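Flap endonuclease 1 (Methanocaldococcus jannaschii, PDB 1A76) cleaves 5'-flap structures and acts as a 5'-3' exonuclease in DNA replication and repair, using magnesium ions as cofactor. Local coordinates at residues V3-G6 with D7-K11; A157-M160 with A161-D165; K231-G234 with F235-Y239; V255-Y258 with D259-K262. All coordinates share one frame; numbering follows the deposited sequence.

How the interactions relate
Four short-range contacts follow one another along the chain. Interaction 1 lies in the N-domain before strand 12-13, interaction 2 at the C-terminal end of helix 153-162, interaction 3 at the start of helix 235-244, and interaction 4 at the turn leading into helix 258-266. Interactions 1 and 3 touch, chiefly through F5 and F8 against F235, and so join the N-terminal segment to a helix start in the I-domain. Interaction 4 lies about 17 Å from interaction 3, centre to centre; helix 211-221 is packed against by 1, 3 and 4. Interaction 2 touches none of the others, its centre 21 to 30 Å from theirs. Local contacts set the turns; wider packing joins them.

Interaction 1 of 4, residues V3-G6 with D7-K11; sequences VQFG and DFIPK
F5 and I9 meet twice, once through side chains and once through the backbone, on a turn of 3-10 character with G6 and D7 at its middle. Between the side chains, F5 CB lies 3.6 Å from I9 CD1, while I9 CG2 comes obliquely toward the F5 ring. I9 reaches this place with CG1 wedged between its own backbone N and carbonyl carbon (chi1 63°), which turns both branches back over the start of the turn. The F5 ring runs on against L214, I217 and M221 of helix 211-221, and the F8 ring stacks with F235 of helix 235-244.

The carbonyl oxygen of F5 is the polar centre of the turn. F8 N gives it a short hydrogen bond, 2.6 Å from F5 O with an N-H...O angle of 156°, and I9 N adds a longer, weak one. F8 CB sits against the same oxygen at 3.4 Å, and the F8 ring turns its edge to Q4 O. Just upstream in this N-domain segment, Q4 centres an inverse gamma turn, and V3 N bonds to D175, a predicted magnesium ligand, placing the turn close to the metal site.

G6 presents its carbonyl oxygen to the bent chain of K11, whose CE lies 3.4 Å from G6 O. The ammonium group continues to a salt bridge with E196 and a hydrogen bond with Y174 OH.

Chemically, then, the turn is held by one carbonyl shared between two amides and by aliphatic contact, while the lysine end and the phenylalanine rings tie it to its surroundings.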
ATOM      1  N   VAL A   3      -3.735  11.100  -1.712  1.00 42.47           N
ATOM      2  CA  VAL A   3      -3.821  12.547  -1.868  1.00 39.35           C
ATOM      3  C   VAL A   3      -3.120  12.966  -3.161  1.00 39.03           C
ATOM      4  O   VAL A   3      -1.983  12.567  -3.416  1.00 37.09           O
ATOM      5  CB  VAL A   3      -3.177  13.278  -0.665  1.00 40.08           C
ATOM      6  CG1 VAL A   3      -3.626  14.732  -0.639  1.00 40.46           C
ATOM      7  CG2 VAL A   3      -3.572  12.593   0.635  1.00 37.50           C
ATOM      8  N   GLN A   4      -3.810  13.766  -3.971  1.00 37.79           N
ATOM      9  CA  GLN A   4      -3.287  14.231  -5.254  1.00 36.57           C
ATOM     10  C   GLN A   4      -2.201  15.294  -5.161  1.00 34.58           C
ATOM     11  O   GLN A   4      -2.371  16.404  -5.655  1.00 35.30           O
ATOM     12  CB  GLN A   4      -4.431  14.768  -6.119  1.00 38.24           C
ATOM     13  CG  GLN A   4      -5.593  13.811  -6.280  1.00 40.06           C
ATOM     14  CD  GLN A   4      -5.142  12.373  -6.387  1.00 41.97           C
ATOM     15  OE1 GLN A   4      -4.813  11.890  -7.471  1.00 42.29           O
ATOM     16  NE2 GLN A   4      -5.122  11.678  -5.260  1.00 42.64           N
ATOM     17  N   PHE A   5      -1.080  14.942  -4.548  1.00 32.97           N
ATOM     18  CA  PHE A   5       0.040  15.864  -4.390  1.00 32.77           C
ATOM     19  C   PHE A   5       0.818  16.036  -5.694  1.00 33.61           C
ATOM     20  O   PHE A   5       1.394  17.093  -5.946  1.00 34.58           O
ATOM     21  CB  PHE A   5       0.998  15.338  -3.319  1.00 30.16           C
ATOM     22  CG  PHE A   5       0.599  15.683  -1.909  1.00 26.08           C
ATOM     23  CD1 PHE A   5      -0.229  16.774  -1.644  1.00 24.54           C
ATOM     24  CD2 PHE A   5       1.076  14.924  -0.840  1.00 24.65           C
ATOM     25  CE1 PHE A   5      -0.573  17.102  -0.342  1.00 23.61           C
ATOM     26  CE2 PHE A   5       0.738  15.246   0.476  1.00 23.78           C
ATOM     27  CZ  PHE A   5      -0.089  16.337   0.726  1.00 25.45           C
ATOM     28  N   GLY A   6       0.831  14.977  -6.501  1.00 35.84           N
ATOM     29  CA  GLY A   6       1.545  14.955  -7.770  1.00 35.18           C
ATOM     30  C   GLY A   6       2.088  16.246  -8.362  1.00 36.84           C
ATOM     31  O   GLY A   6       3.278  16.548  -8.252  1.00 36.63           O
ATOM     32  N   ASP A   7       1.201  16.997  -9.002  1.00 37.14           N
ATOM     33  CA  ASP A   7       1.521  18.257  -9.661  1.00 36.99           C
ATOM     34  C   ASP A   7       2.048  19.355  -8.736  1.00 32.84           C
ATOM     35  O   ASP A   7       2.524  20.381  -9.206  1.00 34.42           O
ATOM     36  CB  ASP A   7       0.262  18.767 -10.379  1.00 42.10           C
ATOM     37  CG  ASP A   7       0.526  19.985 -11.248  1.00 47.06           C
ATOM     38  OD1 ASP A   7       0.467  21.120 -10.725  1.00 48.76           O
ATOM     39  OD2 ASP A   7       0.786  19.804 -12.458  1.00 52.03           O
ATOM     40  N   PHE A   8       1.989  19.136  -7.430  1.00 26.40           N
ATOM     41  CA  PHE A   8       2.407  20.173  -6.500  1.00 22.18           C
ATOM     42  C   PHE A   8       3.647  19.965  -5.659  1.00 20.50           C
ATOM     43  O   PHE A   8       4.081  20.881  -4.976  1.00 19.94           O
ATOM     44  CB  PHE A   8       1.228  20.510  -5.600  1.00 22.03           C
ATOM     45  CG  PHE A   8      -0.036  20.740  -6.359  1.00 22.21           C
ATOM     46  CD1 PHE A   8      -0.251  21.950  -7.015  1.00 18.87           C
ATOM     47  CD2 PHE A   8      -0.990  19.732  -6.468  1.00 16.92           C
ATOM     48  CE1 PHE A   8      -1.397  22.156  -7.775  1.00 20.87           C
ATOM     49  CE2 PHE A   8      -2.140  19.929  -7.223  1.00 19.87           C
ATOM     50  CZ  PHE A   8      -2.343  21.148  -7.881  1.00 20.22           C
ATOM     51  N   ILE A   9       4.237  18.785  -5.703  1.00 16.73           N
ATOM     52  CA  ILE A   9       5.430  18.567  -4.906  1.00 14.80           C
ATOM     53  C   ILE A   9       6.621  18.165  -5.753  1.00 13.24           C
ATOM     54  O   ILE A   9       6.462  17.584  -6.828  1.00 13.59           O
ATOM     55  CB  ILE A   9       5.182  17.493  -3.826  1.00 12.72           C
ATOM     56  CG1 ILE A   9       4.870  16.150  -4.482  1.00  8.96           C
ATOM     57  CG2 ILE A   9       4.009  17.908  -2.943  1.00 12.59           C
ATOM     58  CD1 ILE A   9       4.544  15.059  -3.493  1.00  6.50           C
ATOM     59  N   PRO A  10       7.837  18.511  -5.298  1.00 11.43           N
ATOM     60  CA  PRO A  10       9.032  18.139  -6.063  1.00 11.39           C
ATOM     61  C   PRO A  10       9.220  16.625  -6.083  1.00 11.06           C
ATOM     62  O   PRO A  10       8.920  15.936  -5.113  1.00  9.04           O
ATOM     63  CB  PRO A  10      10.177  18.861  -5.344  1.00 14.36           C
ATOM     64  CG  PRO A  10       9.656  19.156  -3.963  1.00 11.88           C
ATOM     65  CD  PRO A  10       8.159  19.312  -4.096  1.00 11.20           C
ATOM     66  N   LYS A  11       9.680  16.107  -7.215  1.00 14.60           N
ATOM     67  CA  LYS A  11       9.927  14.680  -7.355  1.00 17.68           C
ATOM     68  C   LYS A  11      10.870  14.506  -8.520  1.00 17.66           C
ATOM     69  O   LYS A  11      11.021  15.413  -9.333  1.00 16.07           O
ATOM     70  CB  LYS A  11       8.626  13.921  -7.609  1.00 20.15           C
ATOM     71  CG  LYS A  11       8.032  14.158  -8.974  1.00 26.04           C
ATOM     72  CD  LYS A  11       6.760  14.977  -8.872  1.00 27.99           C
ATOM     73  CE  LYS A  11       5.543  14.084  -8.840  1.00 31.80           C
ATOM     74  NZ  LYS A  11       5.535  13.296  -7.583  1.00 34.40           N
TER
HETATM   75  O   HOH W   1      -1.638  16.655  -8.936  1.00 23.75           O

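Interaction 2 of 4, residues A157-M160 with A161-D165; sequences ASYM and AKKGD
Y159 and K163, one turn apart, pack on the last part of helix 153-162 of the I-domain, which closes in a Schellman motif. G164 takes positive phi (91°), D165 N bonds back to M160 O at 3.0 Å, and G164 N bonds to A161 O. Regular i to i+4 bonds precede it, such as K163 N to Y159 O. On the inner side, M160 packs against I76 and V78 of strand 74-79.

The side chains follow from their torsions. Y159 is extended away from its backbone N (chi1 167°), which stands the ring out from the helix, where the K163 chain can lie over one face. K163 kinks at chi3 (-52°), laying its methylenes obliquely across that face: CG is 3.9 Å from the Y159 ring centroid, a CH-pi contact, and CD comes tightly to 3.2 Å from Y159 CZ. Beyond the ring, Y159 OH and K163 NZ both engage OD1 of D272, by a hydrogen bond and a salt bridge respectively.

With an alanine here in place of Y159, the K163 methylenes are likely to lose the ring face they lie on, and D272 the tyrosine hydroxyl bond. D165 OD2 is bonded by Y274 OH and, secondarily, approached by K163 NZ in a long salt bridge of 3.6 Å.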
ATOM      1  N   ALA A 157       5.057   0.716   6.889  1.00  9.37           N
ATOM      2  CA  ALA A 157       6.153   0.829   5.924  1.00  8.96           C
ATOM      3  C   ALA A 157       6.915   2.130   6.129  1.00 13.37           C
ATOM      4  O   ALA A 157       8.151   2.166   6.026  1.00 13.03           O
ATOM      5  CB  ALA A 157       5.608   0.756   4.497  1.00  7.02           C
ATOM      6  N   SER A 158       6.178   3.203   6.407  1.00 10.27           N
ATOM      7  CA  SER A 158       6.818   4.492   6.621  1.00 12.53           C
ATOM      8  C   SER A 158       7.727   4.421   7.846  1.00 12.39           C
ATOM      9  O   SER A 158       8.874   4.887   7.808  1.00 10.68           O
ATOM     10  CB  SER A 158       5.763   5.590   6.802  1.00 10.33           C
ATOM     11  OG  SER A 158       4.895   5.637   5.678  1.00 12.17           O
ATOM     12  N   TYR A 159       7.218   3.831   8.927  1.00 14.21           N
ATOM     13  CA  TYR A 159       7.992   3.684  10.166  1.00 13.92           C
ATOM     14  C   TYR A 159       9.296   2.917   9.923  1.00 14.63           C
ATOM     15  O   TYR A 159      10.360   3.281  10.443  1.00 16.42           O
ATOM     16  CB  TYR A 159       7.148   2.953  11.222  1.00 12.86           C
ATOM     17  CG  TYR A 159       7.912   2.463  12.435  1.00 17.51           C
ATOM     18  CD1 TYR A 159       8.413   3.364  13.377  1.00 16.44           C
ATOM     19  CD2 TYR A 159       8.075   1.091  12.681  1.00 19.62           C
ATOM     20  CE1 TYR A 159       9.053   2.916  14.544  1.00 17.89           C
ATOM     21  CE2 TYR A 159       8.714   0.631  13.847  1.00 17.46           C
ATOM     22  CZ  TYR A 159       9.195   1.553  14.770  1.00 19.83           C
ATOM     23  OH  TYR A 159       9.818   1.131  15.921  1.00 17.59           O
ATOM     24  N   MET A 160       9.216   1.848   9.137  1.00 12.63           N
ATOM     25  CA  MET A 160      10.406   1.044   8.839  1.00 13.20           C
ATOM     26  C   MET A 160      11.428   1.865   8.050  1.00 11.12           C
ATOM     27  O   MET A 160      12.649   1.718   8.215  1.00  9.43           O
ATOM     28  CB  MET A 160      10.009  -0.202   8.047  1.00 11.56           C
ATOM     29  CG  MET A 160       9.134  -1.183   8.846  1.00 12.80           C
ATOM     30  SD  MET A 160       8.105  -2.301   7.856  1.00 12.39           S
ATOM     31  CE  MET A 160       9.317  -3.459   7.252  1.00 10.88           C
ATOM     32  N   ALA A 161      10.926   2.732   7.185  1.00 11.18           N
ATOM     33  CA  ALA A 161      11.807   3.570   6.378  1.00 11.54           C
ATOM     34  C   ALA A 161      12.403   4.652   7.264  1.00 14.21           C
ATOM     35  O   ALA A 161      13.591   4.952   7.178  1.00 14.47           O
ATOM     36  CB  ALA A 161      11.030   4.191   5.220  1.00  9.24           C
ATOM     37  N   LYS A 162      11.573   5.237   8.120  1.00 18.05           N
ATOM     38  CA  LYS A 162      12.049   6.283   9.014  1.00 20.67           C
ATOM     39  C   LYS A 162      13.179   5.748   9.896  1.00 21.73           C
ATOM     40  O   LYS A 162      14.189   6.429  10.110  1.00 23.27           O
ATOM     41  CB  LYS A 162      10.895   6.806   9.871  1.00 21.49           C
ATOM     42  CG  LYS A 162      10.240   8.051   9.292  1.00 22.57           C
ATOM     43  CD  LYS A 162       8.797   8.200   9.736  1.00 26.18           C
ATOM     44  CE  LYS A 162       8.705   8.805  11.122  1.00 27.57           C
ATOM     45  NZ  LYS A 162       7.756   8.032  11.982  1.00 32.24           N
ATOM     46  N   LYS A 163      13.021   4.520  10.380  1.00 23.11           N
ATOM     47  CA  LYS A 163      14.031   3.887  11.234  1.00 22.56           C
ATOM     48  C   LYS A 163      15.317   3.542  10.505  1.00 21.59           C
ATOM     49  O   LYS A 163      16.327   3.249  11.140  1.00 23.74           O
ATOM     50  CB  LYS A 163      13.490   2.598  11.842  1.00 21.84           C
ATOM     51  CG  LYS A 163      12.264   2.772  12.711  1.00 25.72           C
ATOM     52  CD  LYS A 163      12.191   1.661  13.738  1.00 28.68           C
ATOM     53  CE  LYS A 163      12.296   0.299  13.093  1.00 31.69           C
ATOM     54  NZ  LYS A 163      12.443  -0.767  14.124  1.00 31.79           N
ATOM     55  N   GLY A 164      15.281   3.540   9.179  1.00 20.56           N
ATOM     56  CA  GLY A 164      16.479   3.206   8.424  1.00 17.50           C
ATOM     57  C   GLY A 164      16.621   1.732   8.096  1.00 18.54           C
ATOM     58  O   GLY A 164      17.660   1.298   7.591  1.00 15.32           O
ATOM     59  N   ASP A 165      15.586   0.950   8.385  1.00 16.79           N
ATOM     60  CA  ASP A 165      15.622  -0.474   8.092  1.00 17.19           C
ATOM     61  C   ASP A 165      15.497  -0.683   6.583  1.00 19.12           C
ATOM     62  O   ASP A 165      15.976  -1.680   6.035  1.00 18.21           O
ATOM     63  CB  ASP A 165      14.497  -1.188   8.836  1.00 17.84           C
ATOM     64  CG  ASP A 165      14.837  -1.438  10.294  1.00 17.57           C
ATOM     65  OD1 ASP A 165      15.989  -1.154  10.704  1.00 20.05           O
ATOM     66  OD2 ASP A 165      13.955  -1.915  11.028  1.00 21.73           O
TER

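Interaction 3 of 4, residues K231-G234 with F235-Y239; sequences KGIG and FKRAY
The backbone of I233 and G234 leads directly into helix 235-244, where A238 N closes the first turn on G234 O at 3.0 Å with an N-H...O angle of 154°. G234 is the N-cap residue, and being a glycine it brings no side-chain group to the amides at the helix start. The methyl of A238 lies close by, its CB 3.2 Å from G234 O.

I233, just before the cap, supplies the side-chain contact. Its chi1 of -70° sends CG2 to the far side from the backbone N, carrying this methyl down over the first turn. There it touches R237 CG at 3.4 Å and A238 CB at 3.9 Å. R237 meets it with the aliphatic root of its chain alone: the chain runs across the isoleucine obliquely, then bends at chi2 (70°), and the guanidinium goes to E240, with which NH1 forms a salt bridge. On the inner side, I233 and A238 both pack against F220, while F235 lies against I217 and M221, so helix 211-221 backs the buried side of the helix start.

Apolar contact between the residue before the N-cap and the fourth residue after the cap, here I233 and A238, is the hydrophobic staple. Two helices joined by a glycine-rich loop of this kind recall the helix-hairpin-helix element within the H3TH region of FEN1 enzymes, an element that in relatives contacts the DNA backbone, and probably does so here.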
ATOM      1  N   LYS A 231     -14.476  22.277   1.739  1.00 23.50           N
ATOM      2  CA  LYS A 231     -15.075  23.184   0.758  1.00 27.52           C
ATOM      3  C   LYS A 231     -14.452  23.287  -0.634  1.00 25.57           C
ATOM      4  O   LYS A 231     -14.327  24.385  -1.187  1.00 24.13           O
ATOM      5  CB  LYS A 231     -15.159  24.586   1.373  1.00 34.73           C
ATOM      6  CG  LYS A 231     -15.335  24.593   2.902  1.00 42.05           C
ATOM      7  CD  LYS A 231     -16.660  23.963   3.347  1.00 46.84           C
ATOM      8  CE  LYS A 231     -16.520  22.468   3.674  1.00 48.08           C
ATOM      9  NZ  LYS A 231     -15.970  22.190   5.038  1.00 47.52           N
ATOM     10  N   GLY A 232     -14.086  22.147  -1.205  1.00 23.82           N
ATOM     11  CA  GLY A 232     -13.499  22.132  -2.536  1.00 24.11           C
ATOM     12  C   GLY A 232     -12.121  22.757  -2.650  1.00 24.01           C
ATOM     13  O   GLY A 232     -11.604  22.911  -3.758  1.00 27.43           O
ATOM     14  N   ILE A 233     -11.521  23.120  -1.518  1.00 20.67           N
ATOM     15  CA  ILE A 233     -10.196  23.733  -1.527  1.00 18.82           C
ATOM     16  C   ILE A 233      -9.133  22.774  -2.074  1.00 19.75           C
ATOM     17  O   ILE A 233      -9.024  21.625  -1.626  1.00 19.74           O
ATOM     18  CB  ILE A 233      -9.780  24.175  -0.101  1.00 17.58           C
ATOM     19  CG1 ILE A 233     -10.622  25.374   0.349  1.00 16.52           C
ATOM     20  CG2 ILE A 233      -8.317  24.563  -0.076  1.00 14.31           C
ATOM     21  CD1 ILE A 233     -10.776  25.470   1.856  1.00 16.87           C
ATOM     22  N   GLY A 234      -8.363  23.252  -3.048  1.00 17.70           N
ATOM     23  CA  GLY A 234      -7.300  22.451  -3.641  1.00 17.28           C
ATOM     24  C   GLY A 234      -5.937  22.684  -2.984  1.00 14.98           C
ATOM     25  O   GLY A 234      -5.838  23.370  -1.962  1.00 12.36           O
ATOM     26  N   PHE A 235      -4.879  22.136  -3.582  1.00 14.76           N
ATOM     27  CA  PHE A 235      -3.538  22.273  -3.022  1.00 16.66           C
ATOM     28  C   PHE A 235      -3.058  23.728  -2.905  1.00 14.63           C
ATOM     29  O   PHE A 235      -2.553  24.137  -1.857  1.00 14.96           O
ATOM     30  CB  PHE A 235      -2.536  21.446  -3.846  1.00 15.06           C
ATOM     31  CG  PHE A 235      -1.161  21.354  -3.223  1.00 19.54           C
ATOM     32  CD1 PHE A 235      -0.270  22.421  -3.307  1.00 21.42           C
ATOM     33  CD2 PHE A 235      -0.756  20.201  -2.556  1.00 18.88           C
ATOM     34  CE1 PHE A 235       1.010  22.342  -2.735  1.00 18.76           C
ATOM     35  CE2 PHE A 235       0.518  20.116  -1.987  1.00 19.92           C
ATOM     36  CZ  PHE A 235       1.399  21.187  -2.076  1.00 19.30           C
ATOM     37  N   LYS A 236      -3.230  24.499  -3.977  1.00 15.58           N
ATOM     38  CA  LYS A 236      -2.812  25.892  -4.026  1.00 16.34           C
ATOM     39  C   LYS A 236      -3.441  26.738  -2.929  1.00 14.98           C
ATOM     40  O   LYS A 236      -2.745  27.483  -2.235  1.00 13.86           O
ATOM     41  CB  LYS A 236      -3.166  26.501  -5.395  1.00 19.31           C
ATOM     42  CG  LYS A 236      -2.087  26.379  -6.459  1.00 24.68           C
ATOM     43  CD  LYS A 236      -2.130  27.568  -7.426  1.00 29.78           C
ATOM     44  CE  LYS A 236      -0.858  28.408  -7.347  1.00 33.67           C
ATOM     45  NZ  LYS A 236      -1.115  29.819  -6.921  1.00 34.02           N
ATOM     46  N   ARG A 237      -4.763  26.640  -2.787  1.00 15.52           N
ATOM     47  CA  ARG A 237      -5.477  27.416  -1.778  1.00 14.07           C
ATOM     48  C   ARG A 237      -5.129  26.967  -0.363  1.00 12.74           C
ATOM     49  O   ARG A 237      -4.998  27.786   0.547  1.00 13.40           O
ATOM     50  CB  ARG A 237      -6.993  27.308  -2.002  1.00 13.17           C
ATOM     51  CG  ARG A 237      -7.839  27.852  -0.855  1.00 12.66           C
ATOM     52  CD  ARG A 237      -7.779  29.390  -0.730  1.00 15.27           C
ATOM     53  NE  ARG A 237      -8.748  29.855   0.265  1.00 16.45           N
ATOM     54  CZ  ARG A 237      -8.576  30.906   1.061  1.00 16.55           C
ATOM     55  NH1 ARG A 237      -7.463  31.631   0.994  1.00 14.66           N
ATOM     56  NH2 ARG A 237      -9.515  31.216   1.946  1.00 16.34           N
ATOM     57  N   ALA A 238      -4.967  25.663  -0.187  1.00 11.17           N
ATOM     58  CA  ALA A 238      -4.638  25.097   1.111  1.00 10.03           C
ATOM     59  C   ALA A 238      -3.227  25.510   1.532  1.00 10.48           C
ATOM     60  O   ALA A 238      -2.988  25.865   2.690  1.00 10.97           O
ATOM     61  CB  ALA A 238      -4.763  23.583   1.049  1.00 10.05           C
ATOM     62  N   TYR A 239      -2.304  25.476   0.577  1.00 10.37           N
ATOM     63  CA  TYR A 239      -0.910  25.859   0.818  1.00  9.59           C
ATOM     64  C   TYR A 239      -0.876  27.353   1.159  1.00 11.28           C
ATOM     65  O   TYR A 239      -0.074  27.803   1.974  1.00  9.00           O
ATOM     66  CB  TYR A 239      -0.085  25.580  -0.446  1.00 14.27           C
ATOM     67  CG  TYR A 239       1.360  26.051  -0.406  1.00 16.26           C
ATOM     68  CD1 TYR A 239       2.320  25.375   0.350  1.00 14.61           C
ATOM     69  CD2 TYR A 239       1.771  27.153  -1.156  1.00 17.73           C
ATOM     70  CE1 TYR A 239       3.661  25.785   0.351  1.00 15.65           C
ATOM     71  CE2 TYR A 239       3.107  27.571  -1.162  1.00 17.39           C
ATOM     72  CZ  TYR A 239       4.049  26.882  -0.410  1.00 17.64           C
ATOM     73  OH  TYR A 239       5.377  27.277  -0.461  1.00 17.09           O
TER

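Interaction 4 of 4, residues V255-Y258 with D259-K262; sequences VEYY and DEIK
Y258 and K262 carry the aromatic and charged part of this contact, one turn apart at the start of helix 258-266. With chi1 at 163° the tyrosine ring swings out beside the lysine, whose chain runs obliquely over one face. K262 CE lies 3.9 Å from the Y258 ring centroid, over the face and a little toward the rim, a CH-pi contact; the ammonium, at the same distance but 33° off the ring normal, makes an off-centre cation-pi interaction. A salt bridge also grips it, K262 NZ being 3.0 Å from D259 OD1, so the ammonium is held by both the carboxylate and the ring. The Y258 hydroxyl bonds to D216 of helix 211-221. A leucine in place of Y258 would probably leave K262 without its aromatic face and D216 without this hydroxyl partner.

Backbone bonds form a second group. V255 to Y258 make a type II beta turn, in which Y257 adopts the positive phi of the third position and the closing bond from Y258 N to V255 O is weak. Y257 receives I261 N on its carbonyl O at 2.9 Å, and K262 N bonds likewise to Y258 O.

Packing is the third. V255 CG1 meets I261 CD1 at 3.6 Å, the side chains crossing at about a right angle, and both lie against I219. E260 OE1 sits at the edge of the Y257 ring, near its plane, with ring and carboxylate planes 88° apart.

The type II turn, with Y257 at the N-cap position, joins helix 247-254 to helix 258-266 in an arrangement consistent with the H3TH region of FEN1 enzymes.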
ATOM      1  N   VAL A 255     -13.242  20.819   9.990  1.00 13.65           N
ATOM      2  CA  VAL A 255     -13.110  19.372  10.059  1.00 11.94           C
ATOM      3  C   VAL A 255     -13.289  18.783  11.449  1.00 12.24           C
ATOM      4  O   VAL A 255     -12.419  18.929  12.305  1.00 11.14           O
ATOM      5  CB  VAL A 255     -11.732  18.934   9.515  1.00 10.29           C
ATOM      6  CG1 VAL A 255     -11.554  17.445   9.706  1.00  5.84           C
ATOM      7  CG2 VAL A 255     -11.614  19.309   8.027  1.00  5.31           C
ATOM      8  N   GLU A 256     -14.417  18.118  11.678  1.00 11.56           N
ATOM      9  CA  GLU A 256     -14.658  17.487  12.976  1.00 15.84           C
ATOM     10  C   GLU A 256     -13.599  16.407  13.135  1.00 18.80           C
ATOM     11  O   GLU A 256     -13.245  15.754  12.165  1.00 21.27           O
ATOM     12  CB  GLU A 256     -16.044  16.842  13.007  1.00 13.17           C
ATOM     13  CG  GLU A 256     -16.515  16.436  14.402  1.00 11.19           C
ATOM     14  CD  GLU A 256     -17.977  16.019  14.424  1.00 11.37           C
ATOM     15  OE1 GLU A 256     -18.483  15.587  13.369  1.00  9.17           O
ATOM     16  OE2 GLU A 256     -18.620  16.120  15.496  1.00 13.68           O
ATOM     17  N   TYR A 257     -13.097  16.203  14.342  1.00 20.69           N
ATOM     18  CA  TYR A 257     -12.067  15.175  14.567  1.00 21.53           C
ATOM     19  C   TYR A 257     -10.754  15.479  13.847  1.00 20.45           C
ATOM     20  O   TYR A 257      -9.982  14.575  13.513  1.00 19.64           O
ATOM     21  CB  TYR A 257     -12.569  13.782  14.156  1.00 18.92           C
ATOM     22  CG  TYR A 257     -13.898  13.405  14.779  1.00 17.98           C
ATOM     23  CD1 TYR A 257     -14.088  13.465  16.162  1.00 16.54           C
ATOM     24  CD2 TYR A 257     -14.982  13.037  13.979  1.00 20.97           C
ATOM     25  CE1 TYR A 257     -15.337  13.167  16.737  1.00 19.00           C
ATOM     26  CE2 TYR A 257     -16.230  12.742  14.538  1.00 20.49           C
ATOM     27  CZ  TYR A 257     -16.400  12.810  15.916  1.00 22.02           C
ATOM     28  OH  TYR A 257     -17.634  12.523  16.472  1.00 25.36           O
ATOM     29  N   TYR A 258     -10.512  16.767  13.624  1.00 20.94           N
ATOM     30  CA  TYR A 258      -9.283  17.235  12.990  1.00 18.52           C
ATOM     31  C   TYR A 258      -8.080  16.734  13.786  1.00 18.40           C
ATOM     32  O   TYR A 258      -7.105  16.255  13.206  1.00 16.95           O
ATOM     33  CB  TYR A 258      -9.289  18.770  12.936  1.00 16.88           C
ATOM     34  CG  TYR A 258      -7.954  19.436  12.685  1.00 18.29           C
ATOM     35  CD1 TYR A 258      -7.103  18.994  11.670  1.00 15.16           C
ATOM     36  CD2 TYR A 258      -7.567  20.543  13.434  1.00 16.52           C
ATOM     37  CE1 TYR A 258      -5.910  19.640  11.409  1.00 11.62           C
ATOM     38  CE2 TYR A 258      -6.375  21.199  13.182  1.00 16.37           C
ATOM     39  CZ  TYR A 258      -5.551  20.745  12.169  1.00 12.93           C
ATOM     40  OH  TYR A 258      -4.381  21.412  11.911  1.00  8.17           O
ATOM     41  N   ASP A 259      -8.164  16.825  15.115  1.00 19.05           N
ATOM     42  CA  ASP A 259      -7.076  16.389  15.999  1.00 20.78           C
ATOM     43  C   ASP A 259      -6.877  14.886  15.949  1.00 22.84           C
ATOM     44  O   ASP A 259      -5.758  14.389  16.089  1.00 25.15           O
ATOM     45  CB  ASP A 259      -7.363  16.785  17.444  1.00 22.42           C
ATOM     46  CG  ASP A 259      -7.208  18.273  17.690  1.00 26.67           C
ATOM     47  OD1 ASP A 259      -6.418  18.919  16.971  1.00 27.63           O
ATOM     48  OD2 ASP A 259      -7.872  18.793  18.615  1.00 32.41           O
ATOM     49  N   GLU A 260      -7.972  14.163  15.761  1.00 19.65           N
ATOM     50  CA  GLU A 260      -7.928  12.716  15.690  1.00 19.82           C
ATOM     51  C   GLU A 260      -7.231  12.271  14.403  1.00 19.08           C
ATOM     52  O   GLU A 260      -6.419  11.348  14.417  1.00 17.60           O
ATOM     53  CB  GLU A 260      -9.356  12.155  15.742  1.00 21.37           C
ATOM     54  CG  GLU A 260     -10.011  12.193  17.131  1.00 24.42           C
ATOM     55  CD  GLU A 260     -10.226  13.606  17.682  1.00 28.46           C
ATOM     56  OE1 GLU A 260     -10.559  14.541  16.914  1.00 25.30           O
ATOM     57  OE2 GLU A 260     -10.063  13.776  18.910  1.00 26.65           O
ATOM     58  N   ILE A 261      -7.551  12.935  13.295  1.00 16.86           N
ATOM     59  CA  ILE A 261      -6.964  12.603  12.001  1.00 15.99           C
ATOM     60  C   ILE A 261      -5.454  12.829  12.057  1.00 16.25           C
ATOM     61  O   ILE A 261      -4.674  11.993  11.586  1.00 14.72           O
ATOM     62  CB  ILE A 261      -7.579  13.473  10.866  1.00 15.59           C
ATOM     63  CG1 ILE A 261      -9.069  13.165  10.722  1.00 15.96           C
ATOM     64  CG2 ILE A 261      -6.869  13.202   9.538  1.00 16.84           C
ATOM     65  CD1 ILE A 261      -9.838  14.252  10.003  1.00 14.37           C
ATOM     66  N   LYS A 262      -5.055  13.958  12.637  1.00 15.87           N
ATOM     67  CA  LYS A 262      -3.649  14.302  12.787  1.00 17.30           C
ATOM     68  C   LYS A 262      -2.919  13.198  13.547  1.00 17.00           C
ATOM     69  O   LYS A 262      -1.831  12.775  13.158  1.00 18.29           O
ATOM     70  CB  LYS A 262      -3.506  15.624  13.554  1.00 18.31           C
ATOM     71  CG  LYS A 262      -3.804  16.863  12.718  1.00 17.19           C
ATOM     72  CD  LYS A 262      -3.374  18.141  13.426  1.00 15.57           C
ATOM     73  CE  LYS A 262      -4.153  18.360  14.724  1.00 16.84           C
ATOM     74  NZ  LYS A 262      -4.054  19.756  15.265  1.00 18.80           N
TER